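Local coordinates for protein Glp_546_48378_50642 (Giardia intestinalis, PDB 2QVW) that cleaves double-stranded RNA into short interfering duplexes of 21 to 23 base pairs for the RNA interference pathway, at residues A[628-633]-A[733-738]; A[620-625]-A[741-746]; A[604-609]-A[634-639]; A[24-29]-A[108-113]. All blocks are in the same frame, centred on the assembly; numbering follows the deposited sequence.

Contact 1 (A[628-633]-A[733-738]); sequences SGTIPF and LACGEE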
loop_
_atom_site.group_PDB
_atom_site.type_symbol
_atom_site.label_atom_id
_atom_site.label_comp_id
_atom_site.label_asym_id
_atom_site.label_seq_id
_atom_site.Cartn_x
_atom_site.Cartn_y
_atom_site.Cartn_z
ATOM N N SER A 628 3.187 -29.143 -14.343
ATOM C CA SER A 628 3.306 -30.529 -14.784
ATOM C C SER A 628 3.347 -31.560 -13.651
ATOM O O SER A 628 3.478 -31.213 -12.473
ATOM C CB SER A 628 4.556 -30.685 -15.652
ATOM O OG SER A 628 5.708 -30.287 -14.932
ATOM N N GLY A 629 3.231 -32.829 -14.038
ATOM C CA GLY A 629 3.270 -33.924 -13.089
ATOM C C GLY A 629 2.515 -33.619 -11.826
ATOM O O GLY A 629 2.990 -33.876 -10.725
ATOM N N THR A 630 1.326 -33.061 -11.983
ATOM C CA THR A 630 0.511 -32.712 -10.831
ATOM C C THR A 630 -0.868 -33.344 -11.002
ATOM O O THR A 630 -1.703 -33.339 -10.095
ATOM C CB THR A 630 0.383 -31.179 -10.724
ATOM O OG1 THR A 630 0.108 -30.814 -9.369
ATOM C CG2 THR A 630 -0.741 -30.668 -11.614
ATOM N N ILE A 631 -1.067 -33.913 -12.183
ATOM C CA ILE A 631 -2.313 -34.555 -12.583
ATOM C C ILE A 631 -2.816 -35.710 -11.712
ATOM O O ILE A 631 -3.915 -35.658 -11.156
ATOM C CB ILE A 631 -2.191 -35.065 -14.031
ATOM C CG1 ILE A 631 -1.695 -33.937 -14.942
ATOM C CG2 ILE A 631 -3.534 -35.525 -14.530
ATOM C CD1 ILE A 631 -2.557 -32.712 -14.909
ATOM N N PRO A 632 -2.017 -36.774 -11.588
ATOM C CA PRO A 632 -2.448 -37.912 -10.775
ATOM C C PRO A 632 -3.051 -37.536 -9.426
ATOM O O PRO A 632 -4.100 -38.049 -9.051
ATOM C CB PRO A 632 -1.168 -38.740 -10.644
ATOM C CG PRO A 632 -0.083 -37.705 -10.731
ATOM C CD PRO A 632 -0.575 -36.865 -11.876
ATOM N N PHE A 633 -2.388 -36.637 -8.709
ATOM C CA PHE A 633 -2.855 -36.211 -7.394
ATOM C C PHE A 633 -4.143 -35.412 -7.495
ATOM O O PHE A 633 -5.043 -35.537 -6.653
ATOM C CB PHE A 633 -1.775 -35.378 -6.699
ATOM C CG PHE A 633 -2.176 -34.878 -5.339
ATOM C CD1 PHE A 633 -2.622 -35.758 -4.359
ATOM C CD2 PHE A 633 -2.089 -33.524 -5.032
ATOM C CE1 PHE A 633 -2.973 -35.292 -3.098
ATOM C CE2 PHE A 633 -2.440 -33.048 -3.768
ATOM C CZ PHE A 633 -2.880 -33.935 -2.801
ATOM N N LEU A 733 -5.359 -27.237 -3.828
ATOM C CA LEU A 733 -4.690 -28.296 -3.086
ATOM C C LEU A 733 -3.660 -29.099 -3.871
ATOM O O LEU A 733 -2.599 -29.430 -3.349
ATOM C CB LEU A 733 -5.749 -29.236 -2.522
ATOM C CG LEU A 733 -6.519 -28.668 -1.335
ATOM C CD1 LEU A 733 -7.807 -29.437 -1.123
ATOM C CD2 LEU A 733 -5.644 -28.745 -0.109
ATOM N N ALA A 734 -3.980 -29.411 -5.123
ATOM C CA ALA A 734 -3.098 -30.203 -5.970
ATOM C C ALA A 734 -2.227 -29.413 -6.950
ATOM O O ALA A 734 -1.051 -29.730 -7.123
ATOM C CB ALA A 734 -3.917 -31.220 -6.731
ATOM N N CYS A 735 -2.796 -28.395 -7.591
ATOM C CA CYS A 735 -2.056 -27.591 -8.564
ATOM C C CYS A 735 -1.453 -26.293 -8.054
ATOM O O CYS A 735 -0.745 -25.612 -8.794
ATOM C CB CYS A 735 -2.948 -27.267 -9.756
ATOM S SG CYS A 735 -3.476 -28.718 -10.622
ATOM N N GLY A 736 -1.733 -25.936 -6.810
ATOM C CA GLY A 736 -1.183 -24.699 -6.293
ATOM C C GLY A 736 -2.172 -23.554 -6.368
ATOM O O GLY A 736 -3.252 -23.695 -6.928
ATOM N N GLU A 737 -1.795 -22.408 -5.820
ATOM C CA GLU A 737 -2.683 -21.258 -5.806
ATOM C C GLU A 737 -2.949 -20.617 -7.160
ATOM O O GLU A 737 -4.031 -20.777 -7.703
ATOM C CB GLU A 737 -2.154 -20.203 -4.831
ATOM C CG GLU A 737 -1.968 -20.707 -3.407
ATOM C CD GLU A 737 -1.084 -19.796 -2.590
ATOM O OE1 GLU A 737 0.092 -19.613 -2.964
ATOM O OE2 GLU A 737 -1.564 -19.264 -1.574
ATOM N N GLU A 738 -1.975 -19.902 -7.715
ATOM C CA GLU A 738 -2.189 -19.219 -8.986
ATOM C C GLU A 738 -2.951 -20.050 -10.007
ATOM O O GLU A 738 -3.787 -19.516 -10.740
ATOM C CB GLU A 738 -0.863 -18.704 -9.568
ATOM C CG GLU A 738 0.084 -19.731 -10.152
ATOM C CD GLU A 738 1.306 -19.064 -10.791
ATOM O OE1 GLU A 738 1.119 -18.246 -11.721
ATOM O OE2 GLU A 738 2.448 -19.347 -10.361
#
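Phe-633 and Thr-630, one turn apart near the start of helix 631-642, both send their side chains onto the last turn of helix 718-735. In Phe-633, CG stands anti to the backbone N (chi1 179°), on the side of Ala-734. The CD2 corner of the ring lies 3.4 Å from Ala-734 CB, reached obliquely, while CE2 sits 3.6 Å from Leu-733 O, which lies in the ring plane at the edge, where the slightly positive aromatic hydrogens point. The single methyl of alanine suits this close approach, with Phe-633 CA and Ala-734 CA 6.2 Å apart.

Thr-630 divides its two branches between polar and apolar partners. Its hydroxyl OG1, anti to the backbone N, comes within 2.8 Å of the carbonyl at Ala-734 O, and its methyl CG2 meets Cys-735 SG at 3.5 Å. The same carbonyl has a weak hydrogen bond from His-570. A beta-branched residue with one oxygen and one methyl thus suits a buried helix end where a carbonyl oxygen and a sulfur lie side by side. Gly-736 then turns the chain with positive phi into helix 737-748, a conformation in which a side chain would press on the preceding carbonyl O.

Behind this interface Leu-733 packs on Leu-650 and Leu-653 of helix 648-669, and its side chain lies about 10 Å from that of Glu-651, a manganese ligand. Such helix-on-helix packing is characteristic of the all-helical RNase III fold.

Contact 2 (A[620-625]-A[741-746]); sequences RSLAVP and GAFVRE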
loop_
_atom_site.group_PDB
_atom_site.type_symbol
_atom_site.label_atom_id
_atom_site.label_comp_id
_atom_site.label_asym_id
_atom_site.label_seq_id
_atom_site.Cartn_x
_atom_site.Cartn_y
_atom_site.Cartn_z
ATOM N N ARG A 620 -8.989 -32.372 -17.735
ATOM C CA ARG A 620 -8.675 -31.741 -19.005
ATOM C C ARG A 620 -9.616 -30.588 -19.359
ATOM O O ARG A 620 -9.359 -29.826 -20.293
ATOM C CB ARG A 620 -8.693 -32.804 -20.106
ATOM C CG ARG A 620 -7.821 -34.031 -19.785
ATOM C CD ARG A 620 -7.822 -35.039 -20.926
ATOM N NE ARG A 620 -8.461 -36.306 -20.572
ATOM C CZ ARG A 620 -9.716 -36.425 -20.144
ATOM N NH1 ARG A 620 -10.479 -35.349 -20.007
ATOM N NH2 ARG A 620 -10.213 -37.624 -19.864
ATOM N N SER A 621 -10.694 -30.445 -18.595
ATOM C CA SER A 621 -11.670 -29.393 -18.847
ATOM C C SER A 621 -11.422 -28.155 -17.997
ATOM O O SER A 621 -12.371 -27.491 -17.584
ATOM C CB SER A 621 -13.079 -29.919 -18.566
ATOM O OG SER A 621 -13.338 -31.126 -19.268
ATOM N N LEU A 622 -10.157 -27.838 -17.743
ATOM C CA LEU A 622 -9.826 -26.683 -16.913
ATOM C C LEU A 622 -9.456 -25.424 -17.688
ATOM O O LEU A 622 -9.435 -24.325 -17.121
ATOM C CB LEU A 622 -8.692 -27.034 -15.944
ATOM C CG LEU A 622 -8.972 -28.222 -15.018
ATOM C CD1 LEU A 622 -7.827 -28.405 -14.033
ATOM C CD2 LEU A 622 -10.274 -27.993 -14.278
ATOM N N ALA A 623 -9.169 -25.576 -18.978
ATOM C CA ALA A 623 -8.803 -24.435 -19.817
ATOM C C ALA A 623 -7.704 -23.621 -19.144
ATOM O O ALA A 623 -7.526 -22.435 -19.429
ATOM C CB ALA A 623 -10.027 -23.559 -20.067
ATOM N N VAL A 624 -6.974 -24.275 -18.243
ATOM C CA VAL A 624 -5.888 -23.634 -17.509
ATOM C C VAL A 624 -4.657 -24.524 -17.380
ATOM O O VAL A 624 -4.754 -25.694 -17.013
ATOM C CB VAL A 624 -6.357 -23.210 -16.105
ATOM C CG1 VAL A 624 -5.163 -22.776 -15.264
ATOM C CG2 VAL A 624 -7.369 -22.073 -16.221
ATOM N N PRO A 625 -3.480 -23.961 -17.681
ATOM C CA PRO A 625 -2.185 -24.642 -17.626
ATOM C C PRO A 625 -1.672 -24.839 -16.204
ATOM O O PRO A 625 -1.079 -23.936 -15.613
ATOM C CB PRO A 625 -1.286 -23.714 -18.426
ATOM C CG PRO A 625 -1.816 -22.371 -18.044
ATOM C CD PRO A 625 -3.313 -22.575 -18.154
ATOM N N GLY A 741 -6.242 -19.650 -9.149
ATOM C CA GLY A 741 -6.555 -18.259 -9.394
ATOM C C GLY A 741 -6.935 -18.010 -10.834
ATOM O O GLY A 741 -7.843 -17.225 -11.113
ATOM N N ALA A 742 -6.233 -18.664 -11.756
ATOM C CA ALA A 742 -6.518 -18.514 -13.187
ATOM C C ALA A 742 -7.852 -19.189 -13.475
ATOM O O ALA A 742 -8.615 -18.760 -14.336
ATOM C CB ALA A 742 -5.411 -19.160 -14.016
ATOM N N PHE A 743 -8.109 -20.257 -12.733
ATOM C CA PHE A 743 -9.336 -21.020 -12.850
ATOM C C PHE A 743 -10.492 -20.074 -12.567
ATOM O O PHE A 743 -11.492 -20.060 -13.280
ATOM C CB PHE A 743 -9.327 -22.154 -11.823
ATOM C CG PHE A 743 -10.536 -23.040 -11.879
ATOM C CD1 PHE A 743 -10.732 -23.916 -12.944
ATOM C CD2 PHE A 743 -11.482 -23.003 -10.868
ATOM C CE1 PHE A 743 -11.858 -24.744 -12.997
ATOM C CE2 PHE A 743 -12.609 -23.823 -10.911
ATOM C CZ PHE A 743 -12.794 -24.695 -11.979
ATOM N N VAL A 744 -10.331 -19.277 -11.518
ATOM C CA VAL A 744 -11.340 -18.321 -11.098
ATOM C C VAL A 744 -11.553 -17.178 -12.091
ATOM O O VAL A 744 -12.694 -16.846 -12.409
ATOM C CB VAL A 744 -10.980 -17.737 -9.709
ATOM C CG1 VAL A 744 -11.927 -16.609 -9.341
ATOM C CG2 VAL A 744 -11.047 -18.823 -8.664
ATOM N N ARG A 745 -10.473 -16.575 -12.586
ATOM C CA ARG A 745 -10.597 -15.459 -13.530
ATOM C C ARG A 745 -11.020 -15.902 -14.926
ATOM O O ARG A 745 -11.415 -15.089 -15.761
ATOM C CB ARG A 745 -9.280 -14.680 -13.640
ATOM C CG ARG A 745 -8.173 -15.381 -14.414
ATOM C CD ARG A 745 -7.387 -14.366 -15.233
ATOM N NE ARG A 745 -6.184 -14.939 -15.839
ATOM C CZ ARG A 745 -5.053 -15.209 -15.181
ATOM N NH1 ARG A 745 -4.948 -14.961 -13.878
ATOM N NH2 ARG A 745 -4.015 -15.727 -15.827
ATOM N N GLU A 746 -10.930 -17.200 -15.174
ATOM C CA GLU A 746 -11.299 -17.742 -16.469
ATOM C C GLU A 746 -12.745 -18.171 -16.503
ATOM O O GLU A 746 -13.444 -17.927 -17.481
ATOM C CB GLU A 746 -10.419 -18.943 -16.819
ATOM C CG GLU A 746 -9.088 -18.565 -17.427
ATOM C CD GLU A 746 -9.254 -17.879 -18.769
ATOM O OE1 GLU A 746 -9.860 -18.495 -19.672
ATOM O OE2 GLU A 746 -8.781 -16.727 -18.923
#
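The irregular turn around Val-624 passes beside helix 737-748, with its CA 6.4 Å from the CA of Phe-743. Val-624 points toward the helix and spreads its two methyls over it. CG1, anti to the backbone N (chi1 170°), meets Ala-742 CB at 3.8 Å. CG2 rests near the backbone, 4.0 Å from Phe-743 N, and also approaches the aliphatic CG of Glu-746 at 4.1 Å. A beta-branched side chain suits this place because it can touch two successive turns of the helix without being long, and the small Ala-742 leaves it room to do so.

Leu-622, two residues earlier in the loop, reaches the helix through CD2, which lies 3.8 Å from Phe-743 CE1, and the two side chains cross obliquely. Phe-743 itself packs inward on Leu-728 of helix 718-735 and meets the ring of His-747, whose NE2 is hydrogen-bonded to Leu-622 O.

Between these two segments the joining is wholly apolar, so burial of carbon surface holds them together. Glu-746, an exposed residue, contributes its CG methylene, and the hydrogen bond from His-747 to Leu-622 O adds a directional link beside it.

Contact 3 (A[604-609]-A[634-639]); sequences YESSGG and LIRLLQ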
loop_
_atom_site.group_PDB
_atom_site.type_symbol
_atom_site.label_atom_id
_atom_site.label_comp_id
_atom_site.label_asym_id
_atom_site.label_seq_id
_atom_site.Cartn_x
_atom_site.Cartn_y
_atom_site.Cartn_z
ATOM N N TYR A 604 -3.473 -45.006 -2.525
ATOM C CA TYR A 604 -4.830 -45.510 -2.445
ATOM C C TYR A 604 -5.102 -46.187 -3.788
ATOM O O TYR A 604 -4.532 -45.807 -4.813
ATOM C CB TYR A 604 -5.858 -44.397 -2.207
ATOM C CG TYR A 604 -7.243 -44.976 -2.031
ATOM C CD1 TYR A 604 -7.646 -45.504 -0.805
ATOM C CD2 TYR A 604 -8.106 -45.119 -3.124
ATOM C CE1 TYR A 604 -8.867 -46.167 -0.672
ATOM C CE2 TYR A 604 -9.327 -45.784 -3.002
ATOM C CZ TYR A 604 -9.700 -46.306 -1.776
ATOM O OH TYR A 604 -10.894 -46.982 -1.657
ATOM N N GLU A 605 -5.969 -47.191 -3.773
ATOM C CA GLU A 605 -6.309 -47.951 -4.969
ATOM C C GLU A 605 -7.549 -47.383 -5.637
ATOM O O GLU A 605 -8.669 -47.751 -5.283
ATOM C CB GLU A 605 -6.556 -49.410 -4.584
ATOM C CG GLU A 605 -5.381 -50.095 -3.867
ATOM C CD GLU A 605 -4.815 -49.287 -2.694
ATOM O OE1 GLU A 605 -5.600 -48.853 -1.816
ATOM O OE2 GLU A 605 -3.577 -49.096 -2.651
ATOM N N SER A 606 -7.350 -46.492 -6.604
ATOM C CA SER A 606 -8.470 -45.872 -7.308
ATOM C C SER A 606 -9.483 -46.922 -7.734
ATOM O O SER A 606 -9.151 -47.844 -8.481
ATOM C CB SER A 606 -7.973 -45.111 -8.542
ATOM O OG SER A 606 -7.451 -45.995 -9.521
ATOM N N SER A 607 -10.717 -46.785 -7.256
ATOM C CA SER A 607 -11.775 -47.731 -7.597
ATOM C C SER A 607 -12.329 -47.463 -8.999
ATOM O O SER A 607 -13.377 -47.991 -9.368
ATOM C CB SER A 607 -12.910 -47.642 -6.577
ATOM O OG SER A 607 -13.511 -46.362 -6.611
ATOM N N GLY A 608 -11.606 -46.639 -9.760
ATOM C CA GLY A 608 -11.975 -46.268 -11.123
ATOM C C GLY A 608 -13.219 -46.824 -11.808
ATOM O O GLY A 608 -13.225 -47.968 -12.265
ATOM N N GLY A 609 -14.265 -46.003 -11.909
ATOM C CA GLY A 609 -15.496 -46.439 -12.555
ATOM C C GLY A 609 -16.194 -45.324 -13.320
ATOM O O GLY A 609 -16.394 -45.415 -14.536
ATOM N N LEU A 634 -4.219 -34.587 -8.532
ATOM C CA LEU A 634 -5.394 -33.754 -8.769
ATOM C C LEU A 634 -6.626 -34.640 -8.919
ATOM O O LEU A 634 -7.652 -34.415 -8.271
ATOM C CB LEU A 634 -5.185 -32.911 -10.035
ATOM C CG LEU A 634 -6.346 -32.056 -10.544
ATOM C CD1 LEU A 634 -6.963 -31.290 -9.391
ATOM C CD2 LEU A 634 -5.843 -31.103 -11.623
ATOM N N ILE A 635 -6.495 -35.661 -9.766
ATOM C CA ILE A 635 -7.580 -36.604 -10.032
ATOM C C ILE A 635 -8.109 -37.189 -8.728
ATOM O O ILE A 635 -9.314 -37.301 -8.521
ATOM C CB ILE A 635 -7.102 -37.776 -10.937
ATOM C CG1 ILE A 635 -6.186 -37.253 -12.055
ATOM C CG2 ILE A 635 -8.316 -38.494 -11.529
ATOM C CD1 ILE A 635 -6.860 -36.284 -13.013
ATOM N N ARG A 636 -7.193 -37.575 -7.852
ATOM C CA ARG A 636 -7.584 -38.128 -6.575
ATOM C C ARG A 636 -8.492 -37.120 -5.894
ATOM O O ARG A 636 -9.643 -37.432 -5.561
ATOM C CB ARG A 636 -6.355 -38.366 -5.707
ATOM C CG ARG A 636 -5.452 -39.489 -6.170
ATOM C CD ARG A 636 -6.096 -40.867 -5.982
ATOM N NE ARG A 636 -5.126 -41.940 -6.222
ATOM C CZ ARG A 636 -5.432 -43.233 -6.322
ATOM N NH1 ARG A 636 -6.695 -43.634 -6.204
ATOM N NH2 ARG A 636 -4.471 -44.128 -6.543
ATOM N N LEU A 637 -7.963 -35.907 -5.709
ATOM C CA LEU A 637 -8.689 -34.825 -5.054
ATOM C C LEU A 637 -9.998 -34.480 -5.735
ATOM O O LEU A 637 -10.825 -33.786 -5.171
ATOM C CB LEU A 637 -7.807 -33.584 -4.962
ATOM C CG LEU A 637 -6.537 -33.779 -4.119
ATOM C CD1 LEU A 637 -5.759 -32.473 -4.062
ATOM C CD2 LEU A 637 -6.901 -34.237 -2.702
ATOM N N LEU A 638 -10.188 -34.974 -6.951
ATOM C CA LEU A 638 -11.426 -34.714 -7.678
ATOM C C LEU A 638 -12.486 -35.767 -7.351
ATOM O O LEU A 638 -13.648 -35.433 -7.124
ATOM C CB LEU A 638 -11.165 -34.674 -9.184
ATOM C CG LEU A 638 -10.472 -33.413 -9.709
ATOM C CD1 LEU A 638 -10.226 -33.552 -11.200
ATOM C CD2 LEU A 638 -11.342 -32.194 -9.432
ATOM N N GLN A 639 -12.091 -37.034 -7.322
ATOM C CA GLN A 639 -13.035 -38.092 -6.996
ATOM C C GLN A 639 -13.633 -37.754 -5.651
ATOM O O GLN A 639 -14.839 -37.838 -5.445
ATOM C CB GLN A 639 -12.336 -39.446 -6.884
ATOM C CG GLN A 639 -11.556 -39.869 -8.097
ATOM C CD GLN A 639 -11.017 -41.277 -7.953
ATOM O OE1 GLN A 639 -11.777 -42.228 -7.759
ATOM N NE2 GLN A 639 -9.701 -41.423 -8.045
#
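The irregular loop 604-609 runs past the outer side of residues 634-639 of helix 631-642, and the backbones stay well apart, Ser-606 CA and Arg-636 CA being 7.8 Å from each other. Long side chains of the helix therefore span the gap. Arg-636 does most of this: the chain bends at chi2 (-70°), which sets CD, and chi3 and chi4 near 180° extend it from there to the loop backbone between Tyr-604 and Ser-606.

NH2 is modelled 2.4 Å from Tyr-604 O, a separation too short to interpret closely at this resolution. The same NH2 has a weak hydrogen bond to Leu-602 O, at the C-terminal end of helix 591-602, where the helix dipole would probably welcome a positive charge. In this way a basic residue of helix 631-642 meets the loop that links helices 591-602 and 611-620, all of them parts of the helical region around the second RNase III domain.

The Tyr-604 ring and the guanidinium stand 85° apart. NH1 lies in the ring plane at its edge, 3.7 Å from CD2, whereas Tyr-604 CB lies over one face of the guanidinium. Ser-606 has its N at the guanidinium edge, both groups being donors, and its small side chain fits beside them. Gln-639, one turn on, holds its amide NE2 4.1 Å from Ser-606 CB, and its side chain also touches His-612 and Ala-615 of helix 611-620.

Contact 4 (A[24-29]-A[108-113]); sequences LLDTHL and QFATLA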
loop_
_atom_site.group_PDB
_atom_site.type_symbol
_atom_site.label_atom_id
_atom_site.label_comp_id
_atom_site.label_asym_id
_atom_site.label_seq_id
_atom_site.Cartn_x
_atom_site.Cartn_y
_atom_site.Cartn_z
ATOM N N LEU A 24 16.009 15.477 -9.255
ATOM C CA LEU A 24 17.168 14.650 -8.964
ATOM C C LEU A 24 17.301 14.476 -7.459
ATOM O O LEU A 24 17.471 15.447 -6.725
ATOM C CB LEU A 24 18.427 15.310 -9.525
ATOM C CG LEU A 24 18.351 15.622 -11.026
ATOM C CD1 LEU A 24 19.580 16.393 -11.467
ATOM C CD2 LEU A 24 18.213 14.320 -11.805
ATOM N N LEU A 25 17.209 13.234 -7.005
ATOM C CA LEU A 25 17.334 12.931 -5.592
ATOM C C LEU A 25 18.572 12.097 -5.361
ATOM O O LEU A 25 18.902 11.227 -6.159
ATOM C CB LEU A 25 16.121 12.157 -5.104
ATOM C CG LEU A 25 14.840 12.963 -4.973
ATOM C CD1 LEU A 25 13.760 12.082 -4.378
ATOM C CD2 LEU A 25 15.089 14.169 -4.086
ATOM N N ASP A 26 19.255 12.363 -4.258
ATOM C CA ASP A 26 20.455 11.624 -3.921
ATOM C C ASP A 26 20.085 10.384 -3.134
ATOM O O ASP A 26 20.950 9.739 -2.557
ATOM C CB ASP A 26 21.389 12.493 -3.083
ATOM C CG ASP A 26 20.902 12.672 -1.658
ATOM O OD1 ASP A 26 19.674 12.808 -1.458
ATOM O OD2 ASP A 26 21.751 12.692 -0.738
ATOM N N THR A 27 18.801 10.047 -3.105
ATOM C CA THR A 27 18.361 8.880 -2.352
ATOM C C THR A 27 17.324 8.040 -3.091
ATOM O O THR A 27 16.671 8.516 -4.026
ATOM C CB THR A 27 17.772 9.292 -0.989
ATOM O OG1 THR A 27 18.518 10.387 -0.451
ATOM C CG2 THR A 27 17.861 8.140 -0.017
ATOM N N HIS A 28 17.185 6.785 -2.656
ATOM C CA HIS A 28 16.233 5.836 -3.240
ATOM C C HIS A 28 14.919 5.853 -2.475
ATOM O O HIS A 28 14.842 5.397 -1.338
ATOM C CB HIS A 28 16.803 4.413 -3.209
ATOM C CG HIS A 28 18.095 4.258 -3.952
ATOM N ND1 HIS A 28 18.169 4.271 -5.330
ATOM C CD2 HIS A 28 19.365 4.097 -3.508
ATOM C CE1 HIS A 28 19.429 4.125 -5.701
ATOM N NE2 HIS A 28 20.174 4.017 -4.614
ATOM N N LEU A 29 13.881 6.380 -3.107
ATOM C CA LEU A 29 12.563 6.454 -2.485
ATOM C C LEU A 29 11.515 5.855 -3.421
ATOM O O LEU A 29 10.416 6.397 -3.565
ATOM C CB LEU A 29 12.200 7.914 -2.190
ATOM C CG LEU A 29 13.184 8.739 -1.360
ATOM C CD1 LEU A 29 12.692 10.169 -1.277
ATOM C CD2 LEU A 29 13.329 8.139 0.026
ATOM N N GLN A 108 19.768 11.204 7.619
ATOM C CA GLN A 108 19.993 11.990 6.414
ATOM C C GLN A 108 18.798 12.845 6.004
ATOM O O GLN A 108 17.714 12.749 6.585
ATOM C CB GLN A 108 20.359 11.067 5.254
ATOM C CG GLN A 108 21.507 10.109 5.549
ATOM C CD GLN A 108 21.867 9.235 4.347
ATOM O OE1 GLN A 108 21.024 8.497 3.822
ATOM N NE2 GLN A 108 23.123 9.320 3.908
ATOM N N PHE A 109 19.022 13.694 5.001
ATOM C CA PHE A 109 17.990 14.571 4.456
ATOM C C PHE A 109 18.232 14.676 2.956
ATOM O O PHE A 109 19.164 15.336 2.511
ATOM C CB PHE A 109 18.048 15.957 5.112
ATOM C CG PHE A 109 17.431 16.005 6.490
ATOM C CD1 PHE A 109 16.067 15.791 6.667
ATOM C CD2 PHE A 109 18.214 16.270 7.616
ATOM C CE1 PHE A 109 15.490 15.839 7.946
ATOM C CE2 PHE A 109 17.646 16.321 8.900
ATOM C CZ PHE A 109 16.284 16.104 9.062
ATOM N N ALA A 110 17.387 14.002 2.188
ATOM C CA ALA A 110 17.494 13.992 0.741
ATOM C C ALA A 110 17.927 15.328 0.169
ATOM O O ALA A 110 17.634 16.386 0.715
ATOM C CB ALA A 110 16.163 13.578 0.120
ATOM N N THR A 111 18.632 15.258 -0.947
ATOM C CA THR A 111 19.111 16.437 -1.643
ATOM C C THR A 111 18.350 16.462 -2.959
ATOM O O THR A 111 18.337 15.469 -3.687
ATOM C CB THR A 111 20.605 16.315 -1.929
ATOM O OG1 THR A 111 21.311 16.168 -0.695
ATOM C CG2 THR A 111 21.114 17.538 -2.649
ATOM N N LEU A 112 17.713 17.586 -3.266
ATOM C CA LEU A 112 16.943 17.690 -4.497
ATOM C C LEU A 112 17.256 18.901 -5.377
ATOM O O LEU A 112 17.548 19.980 -4.877
ATOM C CB LEU A 112 15.438 17.650 -4.180
ATOM C CG LEU A 112 14.786 18.572 -3.150
ATOM C CD1 LEU A 112 13.278 18.478 -3.267
ATOM C CD2 LEU A 112 15.218 18.179 -1.757
ATOM N N ALA A 113 17.193 18.701 -6.693
ATOM C CA ALA A 113 17.448 19.757 -7.680
ATOM C C ALA A 113 16.440 19.641 -8.832
ATOM O O ALA A 113 16.348 18.605 -9.483
ATOM C CB ALA A 113 18.866 19.644 -8.217
#
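Ala-110 to Ala-113 run antiparallel to Leu-24 to Thr-27, 170° apart in direction, and so add an edge strand, 112-117, to the antiparallel sheet of the N-terminal domain. Ala-110 comes first, still in loop. Its methyl CB stands 4.4 Å from Leu-25 CD2, and a small residue suits this buried spot because Ile-274 of helix 267-284 presses on it as well.

Thr-111 follows and is held through both its N and its O. Its N donates to Asp-26 OD1 at 2.7 Å, and its O accepts from Asp-26 N at 3.3 Å. In the aspartate CG lies between the backbone N and the carbonyl carbon (chi1 74°), and OD1 receives the Thr-111 N-H from above the carboxylate plane; OD1 also accepts from Thr-27 OG1, the two donors reaching it from opposite faces of that plane. An acidic side chain therefore serves as a stand-in for a strand carbonyl just where regular pairing ends.

Leu-112 pairs with Leu-25 in a non-hydrogen-bonded position. Both leucines lie side by side toward helix 267-284, with Leu-25 CD2 3.5 Å from Leu-112 CB.

Ala-113 turns to the other face with Leu-24, where helix 60-77 packs on its methyl. This hydrogen-bonded pair is closed by Ala-113 N to Leu-24 O and by Leu-24 N to Ala-113 O, a 3.2 Å bond whose donor is tilted 27° from the carbonyl plane.

Contact 4 closes first along the chain, within the N-terminal domain, and lies 46 to 61 Å, centre to centre, from the other three. These group in the second RNase III region: contacts 1 and 2 are 12 Å apart and both use helix 737-748, contact 1 nested within the loop that contact 2 closes. Contact 3 shares helix 631-642 with contact 1, their centres 14 Å apart, and its segments alternate with those of contacts 1 and 2. Leu-634 and Leu-637 on that helix touch Ala-734, Leu-733 and Cys-735, so its inner side faces contact 1 and its outer side contact 3. The three thus join helices around the second RNase III domain, whereas contact 4 closes a sheet edge.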